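Local coordinates for protein nucleotidyl transferase (Methanothermobacter thermautotrophicus, PDB 6PLJ) that probably acts as a nucleotidyltransferase of the MobA-like family, in an archaeon whose cell wall is built of pseudomurein, at residues L156-S161 / I215-I220. Numbering follows the deposited sequence.
Sequences LARGES and IELVNI
L217 is wedged between the side chains of L156 and R158, with its two methyl groups divided between them. Its CD2 packs against the CD2 methyl of L156 at 3.8 Å, while CD1 lies over one face of the R158 guanidinium, displaced toward the rim of that flat group and 4.0 Å from NH1. Both methyls also lie against the backbone carbonyl of A157, with L217 CD2 3.6 Å from A157 O. CG of L156, anti to the backbone N (chi1 -175°), sends the branch toward the 215-217 segment, where CD2 meets L217 CD2 and also E216 O (3.6 Å), a carbonyl that accepts a hydrogen bond from Q133. The R158 chain turns twice, at chi2 (60°) and chi3 (61°), and this brings the guanidinium back across L217. There a water lying in the guanidinium plane, at its edge, accepts a bond from R158 NH2 (2.8 Å) and donates one to L217 O (2.8 Å), so the two segments are joined in polar fashion through solvent. NE of R158 is hydrogen-bonded to the carbonyl of G169, a second hold on the group's orientation. With an alanine at L217, CD1 and CD2 would be gone, which would probably open a gap beside L156 and A157 O and strip much of this residue's packing from the guanidinium face. The carboxylate of E216 bonds to S137 and T140, at the start of helix 138-147, and to S212 N within its own loop. T140 and I144 of that helix also touch L156. The contact is thus apolar packing with an arginine at its margin, joining strand 152-157 of the mixed sheet in this MobA-like fold to the loop between strand 205-210 and helix 223-236, against which V218 packs.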
loop_
_atom_site.group_PDB
_atom_site.type_symbol
_atom_site.label_atom_id
_atom_site.label_comp_id
_atom_site.label_asym_id
_atom_site.label_seq_id
_atom_site.Cartn_x
_atom_site.Cartn_y
_atom_site.Cartn_z
ATOM N N LEU A 156 -1.106 7.342 -6.804
ATOM C CA LEU A 156 -1.336 6.608 -8.048
ATOM C C LEU A 156 -2.717 6.985 -8.579
ATOM O O LEU A 156 -3.722 6.779 -7.924
ATOM C CB LEU A 156 -1.235 5.099 -7.822
ATOM C CG LEU A 156 -1.345 4.214 -9.072
ATOM C CD1 LEU A 156 -0.205 4.508 -10.024
ATOM C CD2 LEU A 156 -1.371 2.738 -8.687
ATOM N N ALA A 157 -2.730 7.551 -9.777
ATOM C CA ALA A 157 -3.948 8.077 -10.384
ATOM C C ALA A 157 -4.686 6.962 -11.107
ATOM O O ALA A 157 -4.098 5.961 -11.523
ATOM C CB ALA A 157 -3.598 9.184 -11.361
ATOM N N ARG A 158 -5.988 7.155 -11.248
ATOM C CA ARG A 158 -6.843 6.238 -11.998
ATOM C C ARG A 158 -6.705 6.497 -13.499
ATOM O O ARG A 158 -6.928 5.597 -14.308
ATOM C CB ARG A 158 -8.288 6.398 -11.513
ATOM C CG ARG A 158 -9.336 5.546 -12.190
ATOM C CD ARG A 158 -9.082 4.053 -12.052
ATOM N NE ARG A 158 -9.074 3.564 -10.669
ATOM C CZ ARG A 158 -9.071 2.266 -10.327
ATOM N NH1 ARG A 158 -9.053 1.309 -11.260
ATOM N NH2 ARG A 158 -9.069 1.911 -9.051
ATOM N N GLY A 159 -6.327 7.720 -13.864
ATOM C CA GLY A 159 -6.175 8.122 -15.265
ATOM C C GLY A 159 -4.840 8.787 -15.500
ATOM O O GLY A 159 -3.817 8.296 -15.041
ATOM N N GLU A 160 -4.841 9.913 -16.210
ATOM C CA GLU A 160 -3.592 10.588 -16.566
ATOM C C GLU A 160 -2.994 11.354 -15.377
ATOM O O GLU A 160 -3.680 11.606 -14.386
ATOM C CB GLU A 160 -3.809 11.509 -17.779
ATOM C CG GLU A 160 -4.261 10.729 -19.015
ATOM C CD GLU A 160 -4.299 11.535 -20.309
ATOM O OE1 GLU A 160 -4.025 12.749 -20.290
ATOM O OE2 GLU A 160 -4.617 10.934 -21.365
ATOM N N SER A 161 -1.715 11.711 -15.490
ATOM C CA SER A 161 -1.037 12.471 -14.448
ATOM C C SER A 161 -1.578 13.886 -14.393
ATOM O O SER A 161 -2.097 14.406 -15.393
ATOM C CB SER A 161 0.470 12.525 -14.671
ATOM O OG SER A 161 1.045 11.228 -14.681
ATOM N N ILE A 215 -2.969 -2.523 -14.228
ATOM C CA ILE A 215 -2.807 -3.592 -13.243
ATOM C C ILE A 215 -2.229 -3.039 -11.923
ATOM O O ILE A 215 -2.490 -3.580 -10.849
ATOM C CB ILE A 215 -1.921 -4.726 -13.804
ATOM C CG1 ILE A 215 -2.056 -5.999 -12.945
ATOM C CG2 ILE A 215 -0.473 -4.284 -13.952
ATOM C CD1 ILE A 215 -3.416 -6.631 -13.021
ATOM N N GLU A 216 -1.461 -1.963 -12.005
ATOM C CA GLU A 216 -0.870 -1.360 -10.798
ATOM C C GLU A 216 -1.913 -0.883 -9.788
ATOM O O GLU A 216 -1.634 -0.853 -8.584
ATOM C CB GLU A 216 0.060 -0.203 -11.178
ATOM C CG GLU A 216 1.253 -0.642 -12.013
ATOM C CD GLU A 216 2.277 0.458 -12.212
ATOM O OE1 GLU A 216 1.885 1.627 -12.347
ATOM O OE2 GLU A 216 3.484 0.129 -12.237
ATOM N N LEU A 217 -3.113 -0.562 -10.264
ATOM C CA LEU A 217 -4.203 -0.101 -9.403
ATOM C C LEU A 217 -4.945 -1.227 -8.692
ATOM O O LEU A 217 -5.792 -0.953 -7.846
ATOM C CB LEU A 217 -5.207 0.702 -10.236
ATOM C CG LEU A 217 -4.719 2.081 -10.658
ATOM C CD1 LEU A 217 -5.319 2.512 -11.993
ATOM C CD2 LEU A 217 -5.032 3.092 -9.567
ATOM N N VAL A 218 -4.660 -2.476 -9.039
ATOM C CA VAL A 218 -5.441 -3.592 -8.529
ATOM C C VAL A 218 -4.990 -4.010 -7.143
ATOM O O VAL A 218 -3.883 -4.517 -6.966
ATOM C CB VAL A 218 -5.377 -4.806 -9.482
ATOM C CG1 VAL A 218 -6.160 -5.995 -8.912
ATOM C CG2 VAL A 218 -5.920 -4.428 -10.860
ATOM N N ASN A 219 -5.849 -3.783 -6.158
ATOM C CA ASN A 219 -5.673 -4.378 -4.834
ATOM C C ASN A 219 -6.475 -5.672 -4.805
ATOM O O ASN A 219 -7.552 -5.758 -5.410
ATOM C CB ASN A 219 -6.146 -3.436 -3.724
ATOM C CG ASN A 219 -7.580 -2.965 -3.933
ATOM O OD1 ASN A 219 -7.875 -2.347 -4.943
ATOM N ND2 ASN A 219 -8.470 -3.293 -3.020
ATOM N N ILE A 220 -5.959 -6.665 -4.093
ATOM C CA ILE A 220 -6.588 -7.981 -4.012
ATOM C C ILE A 220 -7.739 -7.912 -3.022
ATOM O O ILE A 220 -7.534 -8.008 -1.806
ATOM C CB ILE A 220 -5.591 -9.079 -3.650
ATOM C CG1 ILE A 220 -4.513 -9.150 -4.728
ATOM C CG2 ILE A 220 -6.321 -10.425 -3.523
ATOM C CD1 ILE A 220 -3.314 -9.987 -4.343
HETATM O O HOH W 1 -8.583 -0.708 -8.125
#